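Local coordinates for protein aminoglycoside phosphotransferase (Mycobacterium smegmatis, PDB 6EF6) that phosphorylates (S)-1-amino-2-propanol, acting as the aminopropanol kinase associated with the aminoacetone utilization microcompartment, at residues Q73-P78 with T184-R189; E178-D183 with R311-A316; R213-Y218 with F258-Y263; Q162-T165 with G169-R172. One frame throughout, in Å; residues are numbered along the deposited sequence.

How the contacts relate
Contacts 1 and 2 are centred 12 Å apart and share the loop that follows helix 177-180: Arg-186 N lies 2.9 Å from His-179 O, a probable hydrogen bond. Contact 1 borders the methoxypropanamine pocket through Trp-187, while contact 2 stands one layer behind, the Leu-313 side chain being about 8 Å from that ligand. Contact 3, centred 14 Å from contact 2, meets it where Leu-313 CD1 packs 3.3 Å from Tyr-263 OH. Contact 4 lies farther out, 18 Å from the chain centre. It joins contact 3 through Phe-170 and Phe-258, and contact 1 through Arg-172 and His-76.

Contact 1. Residues Q73-P78 with T184-R189; sequences QDYHQP and TPRWGR. With JFN ((2R)-1-methoxypropan-2-amine), chain C.
Tyr-75 carries the contact from the 73-78 side, reaching Arg-186 and Trp-187. Its CG stands anti to the backbone N (chi1 -161°), which aims the phenol across a gap left by backbones that come no nearer than 9.6 Å between CA atoms. The indole N-H of Trp-187 bonds to the hydroxyl, with 3.3 Å from NE1 to Tyr-75 OH and an N-H...O angle of 153°; the oxygen is tilted slightly from the indole plane. Asp-255 is a second partner of this OH, so two bonds hold it, and tyrosine supplies both the length and the polar end the place needs. Against the same phenol lies the aliphatic part of Arg-186, its CD 3.8 Å from Tyr-75 OH, while a bend at chi3 (-60°) turns the guanidinium toward the carbonyl of Ser-174. Next comes His-76, with Tyr-75 CD2 over one face of its ring, toward the rim. Gln-77 occupies the N-cap position of helix 78-94. Trp-187 also touches the ligand: its CH2 approaches C15 of (2R)-1-methoxypropan-2-amine obliquely, at 3.2 Å, short for two carbons. Glu-53, Arg-310 and Trp-317 complete this pocket, in the cleft between the two lobes typical of the aminoglycoside phosphotransferase and protein kinase-like fold.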
loop_
_atom_site.group_PDB
_atom_site.type_symbol
_atom_site.label_atom_id
_atom_site.label_comp_id
_atom_site.label_asym_id
_atom_site.label_seq_id
_atom_site.Cartn_x
_atom_site.Cartn_y
_atom_site.Cartn_z
ATOM N N GLN A 73 -9.945 11.507 7.060
ATOM C CA GLN A 73 -9.595 12.800 7.618
ATOM C C GLN A 73 -8.131 12.823 8.030
ATOM O O GLN A 73 -7.604 11.844 8.557
ATOM C CB GLN A 73 -10.482 13.078 8.839
ATOM C CG GLN A 73 -10.035 14.251 9.681
ATOM C CD GLN A 73 -10.903 14.448 10.907
ATOM O OE1 GLN A 73 -12.128 14.327 10.839
ATOM N NE2 GLN A 73 -10.270 14.739 12.041
ATOM N N ASP A 74 -7.463 13.940 7.753
ATOM C CA ASP A 74 -6.181 14.329 8.328
ATOM C C ASP A 74 -4.975 13.589 7.743
ATOM O O ASP A 74 -3.845 13.941 8.076
ATOM C CB ASP A 74 -6.146 14.223 9.865
ATOM C CG ASP A 74 -6.943 15.328 10.539
ATOM O OD1 ASP A 74 -6.946 16.462 10.011
ATOM O OD2 ASP A 74 -7.580 15.062 11.583
ATOM N N TYR A 75 -5.159 12.596 6.879
ATOM C CA TYR A 75 -3.998 11.823 6.431
ATOM C C TYR A 75 -3.161 12.592 5.421
ATOM O O TYR A 75 -1.929 12.578 5.514
ATOM C CB TYR A 75 -4.438 10.481 5.855
ATOM C CG TYR A 75 -3.366 9.382 5.755
ATOM C CD1 TYR A 75 -2.710 8.906 6.899
ATOM C CD2 TYR A 75 -3.104 8.777 4.547
ATOM C CE1 TYR A 75 -1.769 7.869 6.816
ATOM C CE2 TYR A 75 -2.137 7.727 4.450
ATOM C CZ TYR A 75 -1.503 7.302 5.581
ATOM O OH TYR A 75 -0.589 6.261 5.532
ATOM N N HIS A 76 -3.791 13.268 4.447
ATOM C CA HIS A 76 -3.046 14.043 3.466
ATOM C C HIS A 76 -3.612 15.446 3.353
ATOM O O HIS A 76 -4.806 15.671 3.567
ATOM C CB HIS A 76 -3.180 13.449 2.066
ATOM C CG HIS A 76 -2.531 12.115 1.896
ATOM N ND1 HIS A 76 -1.202 11.889 2.176
ATOM C CD2 HIS A 76 -3.028 10.952 1.413
ATOM C CE1 HIS A 76 -0.920 10.618 1.909
ATOM N NE2 HIS A 76 -2.009 10.034 1.446
ATOM N N GLN A 77 -2.741 16.366 2.937
ATOM C CA GLN A 77 -3.133 17.660 2.410
ATOM C C GLN A 77 -3.408 17.552 0.919
ATOM O O GLN A 77 -2.923 16.639 0.245
ATOM C CB GLN A 77 -2.005 18.665 2.620
ATOM C CG GLN A 77 -1.616 18.869 4.069
ATOM C CD GLN A 77 -2.791 19.285 4.930
ATOM O OE1 GLN A 77 -3.230 18.542 5.813
ATOM N NE2 GLN A 77 -3.310 20.479 4.676
ATOM N N PRO A 78 -4.136 18.497 0.338
ATOM C CA PRO A 78 -4.492 18.338 -1.083
ATOM C C PRO A 78 -3.303 18.316 -2.025
ATOM O O PRO A 78 -3.337 17.572 -2.999
ATOM C CB PRO A 78 -5.440 19.510 -1.367
ATOM C CG PRO A 78 -5.871 20.001 -0.054
ATOM C CD PRO A 78 -4.800 19.666 0.952
ATOM N N THR A 184 8.818 9.420 14.825
ATOM C CA THR A 184 7.579 9.982 14.295
ATOM C C THR A 184 6.792 8.888 13.556
ATOM O O THR A 184 6.516 8.997 12.360
ATOM C CB THR A 184 7.917 11.165 13.382
ATOM O OG1 THR A 184 8.836 12.051 14.055
ATOM C CG2 THR A 184 6.643 11.933 13.045
ATOM N N PRO A 185 6.387 7.819 14.254
ATOM C CA PRO A 185 5.795 6.637 13.582
ATOM C C PRO A 185 4.393 6.937 13.069
ATOM O O PRO A 185 3.494 7.265 13.840
ATOM C CB PRO A 185 5.761 5.581 14.700
ATOM C CG PRO A 185 5.688 6.407 15.966
ATOM C CD PRO A 185 6.450 7.647 15.720
ATOM N N ARG A 186 4.184 6.764 11.764
ATOM C CA ARG A 186 2.936 7.237 11.161
ATOM C C ARG A 186 1.740 6.424 11.620
ATOM O O ARG A 186 0.634 6.994 11.729
ATOM C CB ARG A 186 3.079 7.118 9.645
ATOM C CG ARG A 186 1.868 7.683 8.888
ATOM C CD ARG A 186 2.214 7.976 7.416
ATOM N NE ARG A 186 3.296 8.961 7.266
ATOM C CZ ARG A 186 4.500 8.708 6.772
ATOM N NH1 ARG A 186 4.844 7.525 6.306
ATOM N NH2 ARG A 186 5.369 9.685 6.768
ATOM N N TRP A 187 1.930 5.131 11.896
ATOM C CA TRP A 187 0.842 4.268 12.339
ATOM C C TRP A 187 0.955 3.932 13.821
ATOM O O TRP A 187 0.308 2.990 14.299
ATOM C CB TRP A 187 0.773 3.025 11.466
ATOM C CG TRP A 187 0.421 3.287 10.007
ATOM C CD1 TRP A 187 -0.153 4.413 9.468
ATOM C CD2 TRP A 187 0.603 2.371 8.938
ATOM N NE1 TRP A 187 -0.317 4.239 8.100
ATOM C CE2 TRP A 187 0.104 2.990 7.763
ATOM C CE3 TRP A 187 1.102 1.073 8.851
ATOM C CZ2 TRP A 187 0.147 2.377 6.539
ATOM C CZ3 TRP A 187 1.128 0.454 7.634
ATOM C CH2 TRP A 187 0.657 1.124 6.480
ATOM N N GLY A 188 1.703 4.733 14.555
ATOM C CA GLY A 188 1.869 4.518 15.986
ATOM C C GLY A 188 2.953 3.492 16.287
ATOM O O GLY A 188 3.681 3.031 15.430
ATOM N N ARG A 189 3.034 3.132 17.567
ATOM C CA ARG A 189 4.080 2.232 18.059
ATOM C C ARG A 189 3.580 0.797 18.086
ATOM O O ARG A 189 2.552 0.522 18.721
ATOM C CB ARG A 189 4.470 2.634 19.488
ATOM C CG ARG A 189 5.214 3.986 19.583
ATOM C CD ARG A 189 5.548 4.468 21.007
ATOM N NE ARG A 189 6.208 3.509 21.905
ATOM C CZ ARG A 189 7.511 3.237 21.929
ATOM N NH1 ARG A 189 8.358 3.835 21.085
ATOM N NH2 ARG A 189 7.955 2.358 22.816
HETATM C C07 JFN C . -6.052 -2.612 6.051
HETATM C C08 JFN C . -3.042 -0.463 6.256
HETATM C C09 JFN C . -3.996 -1.581 5.859
HETATM C C15 JFN C . -1.838 -0.486 5.329
HETATM N N04 JFN C . -3.665 0.827 6.061
HETATM O O02 JFN C . -5.091 -1.802 6.684
#

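Contact 2. Residues E178-D183 with R311-A316; sequences EHCLGD and RLLLLA
Cys-180 lays its sulfur against one branch of Leu-313, with SG 3.8 Å from CD1. The other branch of the leucine goes to the main chain: Leu-313 CD2 sits 3.6 Å from Cys-180 O, and it also touches the CA and CB of the cysteine. Both methyls of the fork thus rest on Cys-180, one chiefly on its side chain and one chiefly on its main chain. A small, weakly polar side chain suits position 180, where the CA atoms of Cys-180 and Leu-313 are 6.6 Å apart. Helix 303-320, which bears Leu-313, belongs to the helical C-terminal lobe of the aminoglycoside phosphotransferase fold, and the short helix 177-180 ends against its flank. The chain leaves helical angles at Leu-181, whose CG lies beside the backbone N (chi1 -55°); from there the isobutyl group extends toward the longer helix. Leu-181 CD2 meets Leu-312 CB at 3.9 Å, and the CD1 methyls of the two leucines touch at 4.0 Å, the side chains running at about a right angle to each other. No hydrogen bond joins the two segments; the contact is made by apolar side chains, three of the four residues being buried. Gln-208 of helix 198-218 packs on both Leu-181 and Leu-312. Farther round helix 303-320, Arg-311 directs its guanidinium toward helix 325-347 and forms a salt bridge with Glu-273.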
loop_
_atom_site.group_PDB
_atom_site.type_symbol
_atom_site.label_atom_id
_atom_site.label_comp_id
_atom_site.label_asym_id
_atom_site.label_seq_id
_atom_site.Cartn_x
_atom_site.Cartn_y
_atom_site.Cartn_z
ATOM N N GLU A 178 12.541 6.911 10.652
ATOM C CA GLU A 178 11.850 7.864 11.521
ATOM C C GLU A 178 10.331 7.701 11.469
ATOM O O GLU A 178 9.656 7.720 12.508
ATOM C CB GLU A 178 12.247 9.287 11.128
ATOM C CG GLU A 178 11.411 10.325 11.920
ATOM C CD GLU A 178 11.824 11.748 11.707
ATOM O OE1 GLU A 178 12.806 11.981 10.975
ATOM O OE2 GLU A 178 11.121 12.624 12.264
ATOM N N HIS A 179 9.771 7.539 10.281
ATOM C CA HIS A 179 8.325 7.575 10.124
ATOM C C HIS A 179 7.705 6.195 10.153
ATOM O O HIS A 179 6.479 6.085 10.094
ATOM C CB HIS A 179 7.911 8.336 8.850
ATOM C CG HIS A 179 8.270 9.779 8.894
ATOM N ND1 HIS A 179 9.481 10.262 8.456
ATOM C CD2 HIS A 179 7.630 10.839 9.455
ATOM C CE1 HIS A 179 9.539 11.570 8.662
ATOM N NE2 HIS A 179 8.441 11.936 9.294
ATOM N N CYS A 180 8.514 5.136 10.240
ATOM C CA CYS A 180 7.998 3.793 10.423
ATOM C C CYS A 180 8.085 3.349 11.879
ATOM O O CYS A 180 7.069 3.028 12.500
ATOM C CB CYS A 180 8.792 2.802 9.550
ATOM S SG CYS A 180 8.565 2.977 7.742
ATOM N N LEU A 181 9.295 3.315 12.420
ATOM C CA LEU A 181 9.604 2.746 13.731
ATOM C C LEU A 181 10.328 3.706 14.647
ATOM O O LEU A 181 10.466 3.400 15.840
ATOM C CB LEU A 181 10.458 1.486 13.549
ATOM C CG LEU A 181 9.837 0.435 12.643
ATOM C CD1 LEU A 181 10.833 -0.693 12.433
ATOM C CD2 LEU A 181 8.572 -0.112 13.245
ATOM N N GLY A 182 10.764 4.865 14.182
ATOM C CA GLY A 182 11.536 5.784 14.987
ATOM C C GLY A 182 10.716 6.816 15.740
ATOM O O GLY A 182 9.684 6.490 16.328
ATOM N N ASP A 183 11.135 8.058 15.652
ATOM C CA ASP A 183 10.583 9.101 16.506
ATOM C C ASP A 183 9.246 9.671 16.056
ATOM O O ASP A 183 8.573 10.323 16.859
ATOM C CB ASP A 183 11.567 10.273 16.581
ATOM C CG ASP A 183 12.713 10.004 17.518
ATOM O OD1 ASP A 183 12.538 9.182 18.447
ATOM O OD2 ASP A 183 13.788 10.618 17.327
ATOM N N ARG A 311 5.773 -6.249 8.812
ATOM C CA ARG A 311 5.117 -6.907 9.933
ATOM C C ARG A 311 4.980 -5.984 11.130
ATOM O O ARG A 311 3.915 -5.892 11.732
ATOM C CB ARG A 311 5.906 -8.125 10.332
ATOM C CG ARG A 311 5.209 -9.028 11.359
ATOM C CD ARG A 311 4.057 -9.828 10.730
ATOM N NE ARG A 311 3.376 -10.664 11.716
ATOM C CZ ARG A 311 2.566 -11.679 11.447
ATOM N NH1 ARG A 311 2.373 -12.023 10.177
ATOM N NH2 ARG A 311 2.018 -12.368 12.404
ATOM N N LEU A 312 6.060 -5.278 11.514
ATOM C CA LEU A 312 5.994 -4.377 12.664
ATOM C C LEU A 312 5.052 -3.232 12.385
ATOM O O LEU A 312 4.326 -2.799 13.262
ATOM C CB LEU A 312 7.384 -3.869 13.052
ATOM C CG LEU A 312 8.349 -4.904 13.605
ATOM C CD1 LEU A 312 9.717 -4.211 13.897
ATOM C CD2 LEU A 312 7.779 -5.492 14.860
ATOM N N LEU A 313 5.120 -2.675 11.166
ATOM C CA LEU A 313 4.204 -1.622 10.803
ATOM C C LEU A 313 2.748 -2.034 10.923
ATOM O O LEU A 313 1.909 -1.251 11.364
ATOM C CB LEU A 313 4.505 -1.078 9.420
ATOM C CG LEU A 313 5.638 -0.093 9.332
ATOM C CD1 LEU A 313 6.140 0.007 7.900
ATOM C CD2 LEU A 313 5.256 1.301 9.887
ATOM N N LEU A 314 2.418 -3.224 10.411
ATOM C CA LEU A 314 1.041 -3.700 10.484
ATOM C C LEU A 314 0.613 -4.056 11.892
ATOM O O LEU A 314 -0.561 -3.914 12.230
ATOM C CB LEU A 314 0.824 -4.865 9.511
ATOM C CG LEU A 314 0.943 -4.488 8.032
ATOM C CD1 LEU A 314 0.767 -5.748 7.197
ATOM C CD2 LEU A 314 -0.045 -3.424 7.639
ATOM N N LEU A 315 1.550 -4.488 12.731
ATOM C CA LEU A 315 1.232 -4.684 14.143
ATOM C C LEU A 315 0.912 -3.348 14.829
ATOM O O LEU A 315 -0.059 -3.254 15.565
ATOM C CB LEU A 315 2.438 -5.365 14.796
ATOM C CG LEU A 315 2.337 -5.685 16.289
ATOM C CD1 LEU A 315 1.123 -6.541 16.650
ATOM C CD2 LEU A 315 3.615 -6.401 16.746
ATOM N N ALA A 316 1.675 -2.300 14.481
ATOM C CA ALA A 316 1.343 -0.961 14.961
ATOM C C ALA A 316 -0.029 -0.534 14.468
ATOM O O ALA A 316 -0.837 -0.021 15.245
ATOM C CB ALA A 316 2.408 -0.002 14.472
#

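Contact 3. Residues R213-Y218 with F258-Y263; sequences RKLEEY and FGWYFY
Trp-260 presents one face of its indole to Leu-215, joining strand 259-260 to the end of helix 198-218 in the C-terminal lobe of the kinase-like phosphotransferase fold. The leucine methyl CD2 sits 3.9 Å from the centroid of the Trp-260 six-membered ring and 7° off its normal, a well-centred CH-pi contact; its CD1 rests near the Trp-260 CH2 corner. Tryptophan suits this place because a single side chain offers a broad apolar face as well as a donor: NE1 bonds to the carbonyl of Gly-219, just past the helix. Tyr-218 takes the other end of the indole, its CE2 3.8 Å from Trp-260 CD1. The rings are inclined at 39°, with the tryptophan carbon lying near the plane of the phenol at its edge. A first torsion of -173° carries the tyrosine ring out beside the indole, the two side chains running in opposite directions. Farther along, Phe-262 brings the edge of its ring to the phenol, CD2 being 3.8 Å from Tyr-218 OH. The turn that holds it is closed by the bond from Tyr-263 N back to Trp-260 O. The hydroxyl of the buried Tyr-218 is hydrogen-bonded to Asp-299, and it accepts a hydrogen bond from a water whose oxygen is 2.8 Å from Tyr-218 OH; the same water accepts a hydrogen bond from Phe-262 N, at 2.9 Å from the water oxygen.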
loop_
_atom_site.group_PDB
_atom_site.type_symbol
_atom_site.label_atom_id
_atom_site.label_comp_id
_atom_site.label_asym_id
_atom_site.label_seq_id
_atom_site.Cartn_x
_atom_site.Cartn_y
_atom_site.Cartn_z
ATOM N N ARG A 213 20.083 -1.817 12.113
ATOM C CA ARG A 213 21.489 -1.897 11.722
ATOM C C ARG A 213 21.634 -2.354 10.271
ATOM O O ARG A 213 22.476 -1.839 9.537
ATOM C CB ARG A 213 22.256 -2.841 12.658
ATOM C CG ARG A 213 22.413 -2.314 14.086
ATOM C CD ARG A 213 22.773 -3.445 15.075
ATOM N NE ARG A 213 23.727 -4.419 14.558
ATOM C CZ ARG A 213 23.864 -5.660 15.021
ATOM N NH1 ARG A 213 24.769 -6.463 14.477
ATOM N NH2 ARG A 213 23.097 -6.104 16.019
ATOM N N LYS A 214 20.804 -3.272 9.829
ATOM C CA LYS A 214 20.879 -3.739 8.449
ATOM C C LYS A 214 20.454 -2.654 7.489
ATOM O O LYS A 214 21.077 -2.483 6.438
ATOM C CB LYS A 214 20.054 -5.006 8.258
ATOM C CG LYS A 214 20.660 -6.156 9.020
ATOM C CD LYS A 214 20.083 -7.477 8.684
ATOM C CE LYS A 214 20.119 -7.848 7.207
ATOM N NZ LYS A 214 21.495 -7.924 6.631
ATOM N N LEU A 215 19.437 -1.885 7.835
ATOM C CA LEU A 215 19.022 -0.763 7.007
ATOM C C LEU A 215 20.061 0.337 6.951
ATOM O O LEU A 215 20.263 0.940 5.888
ATOM C CB LEU A 215 17.679 -0.199 7.459
ATOM C CG LEU A 215 16.448 -1.097 7.259
ATOM C CD1 LEU A 215 15.283 -0.512 8.007
ATOM C CD2 LEU A 215 16.096 -1.224 5.768
ATOM N N GLU A 216 20.773 0.590 8.051
ATOM C CA GLU A 216 21.829 1.587 8.031
ATOM C C GLU A 216 22.951 1.162 7.110
ATOM O O GLU A 216 23.538 1.999 6.409
ATOM C CB GLU A 216 22.348 1.827 9.447
ATOM C CG GLU A 216 21.394 2.660 10.286
ATOM C CD GLU A 216 21.910 2.896 11.705
ATOM O OE1 GLU A 216 22.828 2.161 12.153
ATOM O OE2 GLU A 216 21.384 3.818 12.365
ATOM N N GLU A 217 23.309 -0.123 7.121
ATOM C CA GLU A 217 24.366 -0.621 6.258
ATOM C C GLU A 217 23.936 -0.616 4.783
ATOM O O GLU A 217 24.724 -0.245 3.893
ATOM C CB GLU A 217 24.742 -2.022 6.722
ATOM C CG GLU A 217 25.777 -2.826 5.907
ATOM C CD GLU A 217 25.942 -4.255 6.469
ATOM O OE1 GLU A 217 24.929 -4.991 6.590
ATOM O OE2 GLU A 217 27.075 -4.634 6.836
ATOM N N TYR A 218 22.700 -1.033 4.515
ATOM C CA TYR A 218 22.130 -1.048 3.162
ATOM C C TYR A 218 22.081 0.354 2.581
ATOM O O TYR A 218 22.374 0.561 1.408
ATOM C CB TYR A 218 20.746 -1.673 3.267
ATOM C CG TYR A 218 19.994 -1.948 1.999
ATOM C CD1 TYR A 218 20.489 -2.823 1.055
ATOM C CD2 TYR A 218 18.748 -1.378 1.783
ATOM C CE1 TYR A 218 19.746 -3.148 -0.056
ATOM C CE2 TYR A 218 18.013 -1.702 0.644
ATOM C CZ TYR A 218 18.522 -2.580 -0.233
ATOM O OH TYR A 218 17.708 -2.856 -1.336
ATOM N N PHE A 258 8.282 8.220 -0.439
ATOM C CA PHE A 258 9.682 7.844 -0.561
ATOM C C PHE A 258 9.973 6.740 0.412
ATOM O O PHE A 258 9.581 6.827 1.562
ATOM C CB PHE A 258 10.549 9.092 -0.368
ATOM C CG PHE A 258 10.302 10.109 -1.429
ATOM C CD1 PHE A 258 10.853 9.962 -2.694
ATOM C CD2 PHE A 258 9.454 11.180 -1.191
ATOM C CE1 PHE A 258 10.616 10.898 -3.686
ATOM C CE2 PHE A 258 9.200 12.111 -2.209
ATOM C CZ PHE A 258 9.783 11.945 -3.454
ATOM N N GLY A 259 10.671 5.720 -0.028
ATOM C CA GLY A 259 10.994 4.588 0.821
ATOM C C GLY A 259 11.944 3.643 0.115
ATOM O O GLY A 259 12.370 3.924 -1.002
ATOM N N TRP A 260 12.300 2.543 0.776
ATOM C CA TRP A 260 13.132 1.549 0.097
ATOM C C TRP A 260 12.362 0.839 -0.991
ATOM O O TRP A 260 11.259 0.340 -0.724
ATOM C CB TRP A 260 13.744 0.570 1.090
ATOM C CG TRP A 260 14.781 1.175 1.995
ATOM C CD1 TRP A 260 16.099 1.382 1.683
ATOM C CD2 TRP A 260 14.609 1.723 3.309
ATOM N NE1 TRP A 260 16.753 1.992 2.704
ATOM C CE2 TRP A 260 15.870 2.206 3.728
ATOM C CE3 TRP A 260 13.525 1.780 4.206
ATOM C CZ2 TRP A 260 16.078 2.817 4.952
ATOM C CZ3 TRP A 260 13.750 2.409 5.435
ATOM C CH2 TRP A 260 15.022 2.866 5.804
ATOM N N TYR A 261 12.956 0.717 -2.181
ATOM C CA TYR A 261 12.260 0.002 -3.254
ATOM C C TYR A 261 11.760 -1.369 -2.799
ATOM O O TYR A 261 10.616 -1.752 -3.072
ATOM C CB TYR A 261 13.137 -0.120 -4.512
ATOM C CG TYR A 261 13.358 1.197 -5.210
ATOM C CD1 TYR A 261 12.315 1.913 -5.734
ATOM C CD2 TYR A 261 14.600 1.752 -5.287
ATOM C CE1 TYR A 261 12.534 3.154 -6.370
ATOM C CE2 TYR A 261 14.836 2.971 -5.902
ATOM C CZ TYR A 261 13.767 3.673 -6.415
ATOM O OH TYR A 261 14.025 4.898 -7.046
ATOM N N PHE A 262 12.614 -2.148 -2.143
ATOM C CA PHE A 262 12.229 -3.506 -1.769
ATOM C C PHE A 262 11.313 -3.596 -0.562
ATOM O O PHE A 262 10.788 -4.683 -0.271
ATOM C CB PHE A 262 13.445 -4.432 -1.822
ATOM C CG PHE A 262 13.925 -4.572 -3.233
ATOM C CD1 PHE A 262 13.147 -5.318 -4.118
ATOM C CD2 PHE A 262 15.026 -3.940 -3.727
ATOM C CE1 PHE A 262 13.492 -5.416 -5.445
ATOM C CE2 PHE A 262 15.351 -4.019 -5.067
ATOM C CZ PHE A 262 14.591 -4.759 -5.904
ATOM N N TYR A 263 11.014 -2.475 0.106
ATOM C CA TYR A 263 9.893 -2.497 1.029
ATOM C C TYR A 263 8.612 -2.883 0.312
ATOM O O TYR A 263 7.735 -3.481 0.919
ATOM C CB TYR A 263 9.788 -1.121 1.710
ATOM C CG TYR A 263 8.548 -0.945 2.564
ATOM C CD1 TYR A 263 8.285 -1.744 3.679
ATOM C CD2 TYR A 263 7.611 0.007 2.248
ATOM C CE1 TYR A 263 7.143 -1.602 4.422
ATOM C CE2 TYR A 263 6.442 0.181 3.015
ATOM C CZ TYR A 263 6.233 -0.640 4.087
ATOM O OH TYR A 263 5.091 -0.480 4.834
HETATM O O HOH W 1 15.365 -1.257 -1.579
#

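Contact 4. Residues Q162-T165 with G169-R172; sequences QRWT and GFGR
Three main-chain carbonyls grip the guanidinium of Arg-172: its NE bonds to Cys-256, its NH1 to Glu-80 and its NH2 to Asp-254, which ties down the chain two residues after Phe-170, the residue that meets Trp-164. The loop follows helix 147-163 in the C-terminal lobe of the aminoglycoside phosphotransferase fold, and the two aromatic residues clasp its two arms in an offset edge-to-face pair. Trp-164 is the first residue to leave helical backbone angles, and it swings CG away from its own nitrogen (chi1 -178°), sending the indole out from the helix end toward the returning chain. The phenyl group of Phe-170 comes forward to meet it. Their planes are almost perpendicular, at 88°, with the edge of the Trp-164 six-membered ring directed at the face of Phe-170 and the centroids 5.7 Å apart. The pair is offset, and the indole corner comes nearest to one side of the phenyl ring, at CE1. Such a pairing would bring the slightly positive hydrogens of the indole edge near the electron-rich phenyl ring, and two large rings can bridge a short loop without any hydrogen bond between its arms. Trp-87 of helix 78-94 stacks on the indole, while Leu-227 touches both aromatic side chains. The closest approach is made by the outer corner of the indole, where Trp-164 CH2 lies 3.8 Å from Phe-170 CE1, with the neighbouring Trp-164 CZ3 3.9 Å from the same Phe-170 CE1.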
loop_
_atom_site.group_PDB
_atom_site.type_symbol
_atom_site.label_atom_id
_atom_site.label_comp_id
_atom_site.label_asym_id
_atom_site.label_seq_id
_atom_site.Cartn_x
_atom_site.Cartn_y
_atom_site.Cartn_z
ATOM N N GLN A 162 12.431 5.314 -11.096
ATOM C CA GLN A 162 13.854 5.616 -11.241
ATOM C C GLN A 162 14.151 6.557 -12.387
ATOM O O GLN A 162 15.175 7.257 -12.351
ATOM C CB GLN A 162 14.625 4.333 -11.482
ATOM C CG GLN A 162 14.705 3.495 -10.224
ATOM C CD GLN A 162 16.002 2.759 -10.086
ATOM O OE1 GLN A 162 16.183 1.678 -10.651
ATOM N NE2 GLN A 162 16.924 3.340 -9.332
ATOM N N ARG A 163 13.326 6.586 -13.427
ATOM C CA ARG A 163 13.651 7.453 -14.551
ATOM C C ARG A 163 12.803 8.714 -14.607
ATOM O O ARG A 163 13.151 9.642 -15.340
ATOM C CB ARG A 163 13.533 6.654 -15.839
ATOM C CG ARG A 163 12.152 6.304 -16.269
ATOM C CD ARG A 163 12.166 5.485 -17.574
ATOM N NE ARG A 163 11.069 4.513 -17.615
ATOM C CZ ARG A 163 9.856 4.738 -18.123
ATOM N NH1 ARG A 163 8.947 3.767 -18.078
ATOM N NH2 ARG A 163 9.547 5.913 -18.671
ATOM N N TRP A 164 11.765 8.806 -13.791
ATOM C CA TRP A 164 10.801 9.894 -13.910
ATOM C C TRP A 164 11.373 11.135 -13.269
ATOM O O TRP A 164 11.695 11.140 -12.076
ATOM C CB TRP A 164 9.491 9.513 -13.211
ATOM C CG TRP A 164 8.378 10.549 -13.317
ATOM C CD1 TRP A 164 8.043 11.299 -14.431
ATOM C CD2 TRP A 164 7.472 10.935 -12.289
ATOM N NE1 TRP A 164 6.984 12.124 -14.146
ATOM C CE2 TRP A 164 6.606 11.908 -12.844
ATOM C CE3 TRP A 164 7.298 10.549 -10.947
ATOM C CZ2 TRP A 164 5.603 12.499 -12.099
ATOM C CZ3 TRP A 164 6.298 11.135 -10.219
ATOM C CH2 TRP A 164 5.457 12.086 -10.801
ATOM N N THR A 165 11.428 12.209 -14.043
ATOM C CA THR A 165 11.759 13.501 -13.486
ATOM C C THR A 165 10.488 14.105 -12.898
ATOM O O THR A 165 9.530 14.382 -13.626
ATOM C CB THR A 165 12.371 14.382 -14.571
ATOM O OG1 THR A 165 13.592 13.761 -15.001
ATOM C CG2 THR A 165 12.646 15.792 -14.050
ATOM N N GLY A 169 7.625 21.148 -7.241
ATOM C CA GLY A 169 6.657 21.150 -6.167
ATOM C C GLY A 169 6.112 19.795 -5.766
ATOM O O GLY A 169 5.270 19.745 -4.878
ATOM N N PHE A 170 6.577 18.703 -6.366
ATOM C CA PHE A 170 6.151 17.373 -5.936
ATOM C C PHE A 170 6.404 17.208 -4.447
ATOM O O PHE A 170 7.459 17.579 -3.935
ATOM C CB PHE A 170 6.974 16.324 -6.671
ATOM C CG PHE A 170 6.510 14.912 -6.447
ATOM C CD1 PHE A 170 5.572 14.378 -7.294
ATOM C CD2 PHE A 170 7.065 14.112 -5.468
ATOM C CE1 PHE A 170 5.116 13.093 -7.115
ATOM C CE2 PHE A 170 6.628 12.802 -5.308
ATOM C CZ PHE A 170 5.675 12.310 -6.158
ATOM N N GLY A 171 5.438 16.620 -3.744
ATOM C CA GLY A 171 5.554 16.411 -2.324
ATOM C C GLY A 171 4.828 15.162 -1.881
ATOM O O GLY A 171 3.608 15.074 -2.063
ATOM N N ARG A 172 5.569 14.207 -1.331
ATOM C CA ARG A 172 4.946 13.057 -0.689
ATOM C C ARG A 172 5.735 12.723 0.570
ATOM O O ARG A 172 6.918 13.040 0.671
ATOM C CB ARG A 172 4.914 11.795 -1.559
ATOM C CG ARG A 172 4.072 11.918 -2.807
ATOM C CD ARG A 172 2.575 11.975 -2.506
ATOM N NE ARG A 172 2.114 10.779 -1.811
ATOM C CZ ARG A 172 0.859 10.501 -1.497
ATOM N NH1 ARG A 172 -0.122 11.339 -1.771
ATOM N NH2 ARG A 172 0.578 9.375 -0.928
#